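Local coordinates for protein teicoplanin pseudoaglycone deacetylases Orf2 (Actinoplanes teichomyceticus, PDB 3DFF) that probably removes the acetyl group from the sugar of the teicoplanin pseudoaglycone, as a zinc-dependent deacetylase of the PIG-L family, during biosynthesis of the lipoglycopeptide antibiotic, at residues 241-244 and 245-248; 73-76 and 77-80. One frame throughout, in Å; residues are numbered along the deposited sequence.

Contact 1: 241-244 and 245-248; sequences NNLF and DRLD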
ATOM      1  N   ASN A 241     -13.983 -13.443 -10.451  1.00 41.22           N
ATOM      2  CA  ASN A 241     -14.509 -13.358  -9.089  1.00 39.60           C
ATOM      3  C   ASN A 241     -13.717 -14.232  -8.113  1.00 37.95           C
ATOM      4  O   ASN A 241     -14.288 -14.939  -7.277  1.00 37.99           O
ATOM      5  CB  ASN A 241     -15.990 -13.727  -9.059  1.00 40.08           C
ATOM      6  CG  ASN A 241     -16.702 -13.132  -7.875  1.00 41.83           C
ATOM      7  OD1 ASN A 241     -16.860 -13.782  -6.843  1.00 44.66           O
ATOM      8  ND2 ASN A 241     -17.117 -11.876  -8.005  1.00 43.45           N
ATOM      9  N   ASN A 242     -12.394 -14.160  -8.214  1.00 35.70           N
ATOM     10  CA  ASN A 242     -11.527 -15.162  -7.601  1.00 33.46           C
ATOM     11  C   ASN A 242     -10.325 -14.599  -6.841  1.00 31.27           C
ATOM     12  O   ASN A 242      -9.280 -15.256  -6.778  1.00 30.24           O
ATOM     13  CB  ASN A 242     -11.017 -16.105  -8.694  1.00 33.78           C
ATOM     14  CG  ASN A 242     -10.140 -15.389  -9.707  1.00 35.94           C
ATOM     15  OD1 ASN A 242     -10.156 -14.159  -9.790  1.00 37.37           O
ATOM     16  ND2 ASN A 242      -9.361 -16.152 -10.476  1.00 37.16           N
ATOM     17  N   LEU A 243     -10.451 -13.394  -6.280  1.00 28.69           N
ATOM     18  CA  LEU A 243      -9.337 -12.810  -5.518  1.00 26.67           C
ATOM     19  C   LEU A 243      -8.787 -13.755  -4.459  1.00 25.57           C
ATOM     20  O   LEU A 243      -7.587 -14.001  -4.413  1.00 25.15           O
ATOM     21  CB  LEU A 243      -9.719 -11.469  -4.872  1.00 26.69           C
ATOM     22  CG  LEU A 243      -8.624 -10.841  -3.981  1.00 25.23           C
ATOM     23  CD1 LEU A 243      -7.473 -10.249  -4.797  1.00 25.36           C
ATOM     24  CD2 LEU A 243      -9.208  -9.797  -3.025  1.00 26.38           C
ATOM     25  N   PHE A 244      -9.650 -14.275  -3.598  1.00 24.89           N
ATOM     26  CA  PHE A 244      -9.163 -15.089  -2.487  1.00 24.86           C
ATOM     27  C   PHE A 244      -8.538 -16.394  -2.980  1.00 24.85           C
ATOM     28  O   PHE A 244      -7.539 -16.853  -2.426  1.00 23.96           O
ATOM     29  CB  PHE A 244     -10.242 -15.291  -1.422  1.00 25.12           C
ATOM     30  CG  PHE A 244     -10.657 -14.001  -0.752  1.00 25.52           C
ATOM     31  CD1 PHE A 244      -9.695 -13.145  -0.230  1.00 23.91           C
ATOM     32  CD2 PHE A 244     -11.992 -13.626  -0.683  1.00 27.95           C
ATOM     33  CE1 PHE A 244     -10.047 -11.945   0.373  1.00 25.20           C
ATOM     34  CE2 PHE A 244     -12.359 -12.421  -0.072  1.00 28.14           C
ATOM     35  CZ  PHE A 244     -11.372 -11.580   0.453  1.00 26.44           C
ATOM     36  N   ASP A 245      -9.094 -16.960  -4.050  1.00 25.36           N
ATOM     37  CA  ASP A 245      -8.472 -18.137  -4.677  1.00 25.11           C
ATOM     38  C   ASP A 245      -7.061 -17.835  -5.189  1.00 24.67           C
ATOM     39  O   ASP A 245      -6.137 -18.627  -4.999  1.00 24.11           O
ATOM     40  CB  ASP A 245      -9.346 -18.670  -5.814  1.00 26.46           C
ATOM     41  CG  ASP A 245     -10.562 -19.399  -5.311  1.00 27.49           C
ATOM     42  OD1 ASP A 245     -10.688 -19.598  -4.080  1.00 31.75           O
ATOM     43  OD2 ASP A 245     -11.396 -19.787  -6.151  1.00 32.36           O
ATOM     44  N   ARG A 246      -6.907 -16.685  -5.839  1.00 23.81           N
ATOM     45  CA  ARG A 246      -5.612 -16.280  -6.371  1.00 23.67           C
ATOM     46  C   ARG A 246      -4.628 -15.987  -5.261  1.00 22.67           C
ATOM     47  O   ARG A 246      -3.462 -16.333  -5.368  1.00 22.95           O
ATOM     48  CB  ARG A 246      -5.771 -15.073  -7.296  1.00 24.22           C
ATOM     49  CG  ARG A 246      -6.215 -15.463  -8.699  1.00 26.62           C
ATOM     50  CD  ARG A 246      -6.303 -14.260  -9.589  1.00 30.34           C
ATOM     51  NE  ARG A 246      -7.546 -13.533  -9.352  1.00 34.22           N
ATOM     52  CZ  ARG A 246      -7.623 -12.272  -8.937  1.00 35.04           C
ATOM     53  NH1 ARG A 246      -6.520 -11.570  -8.722  1.00 37.11           N
ATOM     54  NH2 ARG A 246      -8.808 -11.710  -8.759  1.00 35.21           N
ATOM     55  N   LEU A 247      -5.108 -15.374  -4.181  1.00 22.60           N
ATOM     56  CA  LEU A 247      -4.249 -15.150  -3.011  1.00 21.52           C
ATOM     57  C   LEU A 247      -3.827 -16.463  -2.341  1.00 20.87           C
ATOM     58  O   LEU A 247      -2.677 -16.621  -1.956  1.00 21.12           O
ATOM     59  CB  LEU A 247      -4.939 -14.222  -2.007  1.00 21.08           C
ATOM     60  CG  LEU A 247      -5.222 -12.790  -2.487  1.00 21.77           C
ATOM     61  CD1 LEU A 247      -5.823 -12.002  -1.327  1.00 22.04           C
ATOM     62  CD2 LEU A 247      -3.982 -12.079  -3.020  1.00 23.97           C
ATOM     63  N   ASP A 248      -4.767 -17.399  -2.225  1.00 21.79           N
ATOM     64  CA  ASP A 248      -4.476 -18.716  -1.643  1.00 21.98           C
ATOM     65  C   ASP A 248      -3.455 -19.483  -2.492  1.00 22.22           C
ATOM     66  O   ASP A 248      -2.540 -20.096  -1.947  1.00 22.62           O
ATOM     67  CB  ASP A 248      -5.763 -19.530  -1.530  1.00 22.46           C
ATOM     68  CG  ASP A 248      -6.565 -19.213  -0.265  1.00 22.54           C
ATOM     69  OD1 ASP A 248      -5.996 -18.678   0.711  1.00 26.38           O
ATOM     70  OD2 ASP A 248      -7.774 -19.538  -0.245  1.00 28.14           O
TER
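R246 folds back along the first turn of helix 243-254 to hold the side-chain amide of N242, the N-cap residue. Its CB and CG lie beside the carbonyl oxygen of N242, and CG and CD then pass the amide nitrogen, with R246 CD 3.7 Å from N242 ND2. A bend at chi3 turns the guanidinium toward the start of the helix, where R246 NE reaches N242 OD1 at 2.7 Å. NH2 joins it on the same oxygen, R246 NH2 to N242 OD1 being 3.0 Å, so a single acceptor takes two N-H groups. That oxygen lies in the guanidinium plane, at its edge, whereas both donors come from one face of the amide, above its carbonyl plane; the two planes are 51° apart. The NE bond is the straighter, 155° at the hydrogen against 137° for NH2. CA of L243 lies over one face of the guanidinium, and NH2 also donates to the carbonyl oxygen of L236, which helps fix the group's rotation. N242 spends its side chain on R246 and makes no capping bond with it; its main-chain oxygen accepts from R246 N at 2.9 Å, opening the regular helical pattern. One turn on, L247 CD1 packs 4.0 Å from L243 CG and, obliquely, 4.2 Å from F244 CD1, forming an apolar ridge next to the polar pair. This ridge faces helix 216-226: L243 and F244 rest on V226, the ring of F244 stacks with that of F223, and L247 also touches F223. Further along, D248 forms a salt bridge to R219, so that apolar and ionic contacts together seat the opening turns of helix 243-254 against helix 216-226.

Contact 2: 73-76 and 77-80; sequences LYRR and KEDI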
ATOM      1  N   LEU A  73     -13.524   9.891   1.848  1.00 19.81           N
ATOM      2  CA  LEU A  73     -14.256   9.611   3.090  1.00 20.96           C
ATOM      3  C   LEU A  73     -14.763   8.167   3.124  1.00 20.42           C
ATOM      4  O   LEU A  73     -14.558   7.470   4.118  1.00 21.36           O
ATOM      5  CB  LEU A  73     -15.420  10.597   3.313  1.00 21.26           C
ATOM      6  CG  LEU A  73     -16.180  10.452   4.635  1.00 23.77           C
ATOM      7  CD1 LEU A  73     -15.243  10.659   5.833  1.00 25.00           C
ATOM      8  CD2 LEU A  73     -17.334  11.425   4.670  1.00 23.35           C
ATOM      9  N   TYR A  74     -15.401   7.719   2.039  1.00 20.51           N
ATOM     10  CA  TYR A  74     -15.897   6.340   1.950  1.00 21.52           C
ATOM     11  C   TYR A  74     -14.754   5.360   2.186  1.00 20.66           C
ATOM     12  O   TYR A  74     -14.892   4.417   2.965  1.00 20.31           O
ATOM     13  CB  TYR A  74     -16.545   6.046   0.593  1.00 22.89           C
ATOM     14  CG  TYR A  74     -18.005   6.437   0.476  1.00 26.46           C
ATOM     15  CD1 TYR A  74     -18.366   7.729   0.104  1.00 28.29           C
ATOM     16  CD2 TYR A  74     -19.020   5.510   0.709  1.00 28.25           C
ATOM     17  CE1 TYR A  74     -19.699   8.115  -0.007  1.00 28.98           C
ATOM     18  CE2 TYR A  74     -20.379   5.886   0.592  1.00 28.68           C
ATOM     19  CZ  TYR A  74     -20.698   7.195   0.235  1.00 29.21           C
ATOM     20  OH  TYR A  74     -22.015   7.586   0.117  1.00 30.17           O
ATOM     21  N   ARG A  75     -13.616   5.597   1.538  1.00 18.95           N
ATOM     22  CA  ARG A  75     -12.485   4.684   1.624  1.00 18.17           C
ATOM     23  C   ARG A  75     -11.810   4.712   2.988  1.00 17.41           C
ATOM     24  O   ARG A  75     -11.311   3.690   3.487  1.00 17.58           O
ATOM     25  CB  ARG A  75     -11.484   4.975   0.494  1.00 18.56           C
ATOM     26  CG  ARG A  75     -12.038   4.627  -0.879  1.00 19.13           C
ATOM     27  CD  ARG A  75     -10.934   4.644  -1.929  1.00 20.04           C
ATOM     28  NE  ARG A  75      -9.981   3.556  -1.727  1.00 22.34           N
ATOM     29  CZ  ARG A  75      -8.856   3.415  -2.428  1.00 24.20           C
ATOM     30  NH1 ARG A  75      -8.538   4.308  -3.352  1.00 24.91           N
ATOM     31  NH2 ARG A  75      -8.039   2.398  -2.190  1.00 23.54           N
ATOM     32  N   ARG A  76     -11.799   5.890   3.613  1.00 16.64           N
ATOM     33  CA  ARG A  76     -11.254   5.999   4.947  1.00 17.46           C
ATOM     34  C   ARG A  76     -12.104   5.183   5.906  1.00 17.37           C
ATOM     35  O   ARG A  76     -11.548   4.512   6.777  1.00 18.57           O
ATOM     36  CB  ARG A  76     -11.243   7.447   5.426  1.00 16.86           C
ATOM     37  CG  ARG A  76     -10.029   8.218   4.954  1.00 16.79           C
ATOM     38  CD  ARG A  76     -10.093   9.633   5.527  1.00 19.07           C
ATOM     39  NE  ARG A  76      -8.934  10.425   5.128  1.00 19.96           N
ATOM     40  CZ  ARG A  76      -8.515  11.505   5.783  1.00 21.62           C
ATOM     41  NH1 ARG A  76      -9.136  11.885   6.894  1.00 24.03           N
ATOM     42  NH2 ARG A  76      -7.464  12.180   5.357  1.00 23.15           N
ATOM     43  N   LYS A  77     -13.429   5.259   5.757  1.00 18.69           N
ATOM     44  CA  LYS A  77     -14.326   4.480   6.637  1.00 18.88           C
ATOM     45  C   LYS A  77     -14.130   2.981   6.442  1.00 19.18           C
ATOM     46  O   LYS A  77     -14.097   2.229   7.421  1.00 19.90           O
ATOM     47  CB  LYS A  77     -15.792   4.865   6.440  1.00 19.79           C
ATOM     48  CG  LYS A  77     -16.088   6.271   6.940  1.00 22.05           C
ATOM     49  CD  LYS A  77     -17.563   6.611   6.791  1.00 28.12           C
ATOM     50  CE  LYS A  77     -17.856   7.955   7.440  1.00 30.72           C
ATOM     51  NZ  LYS A  77     -19.239   8.417   7.132  1.00 32.66           N
ATOM     52  N   GLU A  78     -13.947   2.552   5.192  1.00 18.91           N
ATOM     53  CA  GLU A  78     -13.635   1.143   4.909  1.00 18.90           C
ATOM     54  C   GLU A  78     -12.352   0.701   5.589  1.00 18.54           C
ATOM     55  O   GLU A  78     -12.291  -0.397   6.163  1.00 18.71           O
ATOM     56  CB  GLU A  78     -13.489   0.897   3.403  1.00 18.66           C
ATOM     57  CG  GLU A  78     -14.757   0.976   2.632  1.00 21.07           C
ATOM     58  CD  GLU A  78     -14.554   0.852   1.133  1.00 20.34           C
ATOM     59  OE1 GLU A  78     -13.396   0.829   0.643  1.00 19.65           O
ATOM     60  OE2 GLU A  78     -15.583   0.817   0.442  1.00 22.82           O
ATOM     61  N   ASP A  79     -11.322   1.547   5.515  1.00 18.00           N
ATOM     62  CA  ASP A  79     -10.021   1.243   6.081  1.00 17.79           C
ATOM     63  C   ASP A  79     -10.116   1.092   7.601  1.00 18.65           C
ATOM     64  O   ASP A  79      -9.501   0.205   8.194  1.00 19.38           O
ATOM     65  CB  ASP A  79      -9.038   2.350   5.712  1.00 17.76           C
ATOM     66  CG  ASP A  79      -7.614   2.039   6.110  1.00 19.23           C
ATOM     67  OD1 ASP A  79      -7.023   1.040   5.608  1.00 19.27           O
ATOM     68  OD2 ASP A  79      -7.050   2.811   6.908  1.00 19.40           O
ATOM     69  N   ILE A  80     -10.900   1.962   8.234  1.00 19.06           N
ATOM     70  CA  ILE A  80     -11.054   1.885   9.681  1.00 19.74           C
ATOM     71  C   ILE A  80     -11.769   0.586  10.076  1.00 19.45           C
ATOM     72  O   ILE A  80     -11.347  -0.063  11.035  1.00 21.41           O
ATOM     73  CB  ILE A  80     -11.801   3.115  10.212  1.00 18.99           C
ATOM     74  CG1 ILE A  80     -10.928   4.365   9.997  1.00 19.37           C
ATOM     75  CG2 ILE A  80     -12.170   2.952  11.700  1.00 22.12           C
ATOM     76  CD1 ILE A  80     -11.701   5.683  10.197  1.00 20.49           C
TER
HETATM   77  O   HOH W   1     -10.722   1.433  -0.061  1.00 28.86           O
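In R75, chi3 of 68° bends an otherwise extended chain, while E78 runs straight beyond CG (chi2 175°), and the two polar ends come to the same side of helix 71-85 three residues apart. They do not touch: R75 NE and E78 OE1 stay 5.0 Å apart, and a water bridges them. It accepts from R75 NE at 2.8 Å, in the guanidinium plane and at its edge, and donates to E78 OE1, also at 2.8 Å. The opposite charges are thus joined through solvent, and each end has a protein partner as well, R75 NH2 bonding to the carbonyl oxygen of L17 and E78 OE1 to the hydroxyl of S231. W63 adds a cation-pi contact to R75. On another side of the helix K77 extends fully past CG; K77 CG runs 3.4 Å from L73 O, and K77 CE meets L73 CD1 at 4.1 Å, aliphatic carbon against methyl. Beneath these side chains four successive main-chain bonds link residues i and i+4, from K77 N to L73 O through I80 N to R76 O. I80 CG1 lies 3.3 Å from R76 O, alongside the last of them. D79 carries its CG opposite the backbone N (chi1 -173°), and its carboxylate bonds to the hydroxyl of Y229 and to NE2 of H92. R76 reaches the carbonyl oxygen of A45 and, with I80, lies against strand 89-92, an outermost strand of the mixed sheet. Helix 71-85 therefore packs on that edge through R76 and I80, while R75 and E78 turn to the loops carrying L17 and S231, with R75 close to the zinc ligand H16; D79 joins the two sides by bonding both H92 and Y229.

The two contacts are separate helical turns, 23 Å apart between centres and about 12 Å between nearest atoms, and they do not touch. Contact 2 is the one beside the metal centre: the R75 side chain comes within about 4 Å of that of H16, which binds zinc together with D19 and H164. A tetraethylene glycol, probably from the crystallisation liquor, lies about 3 Å from R75 and may mark a pocket there. Contact 1 is more peripheral, with the L243 side chain about 12 Å from the zinc. Its L247 side chain is about 6 Å from that of H250, which has been seen to bind zinc in this protein, although no zinc is modelled there in this chain.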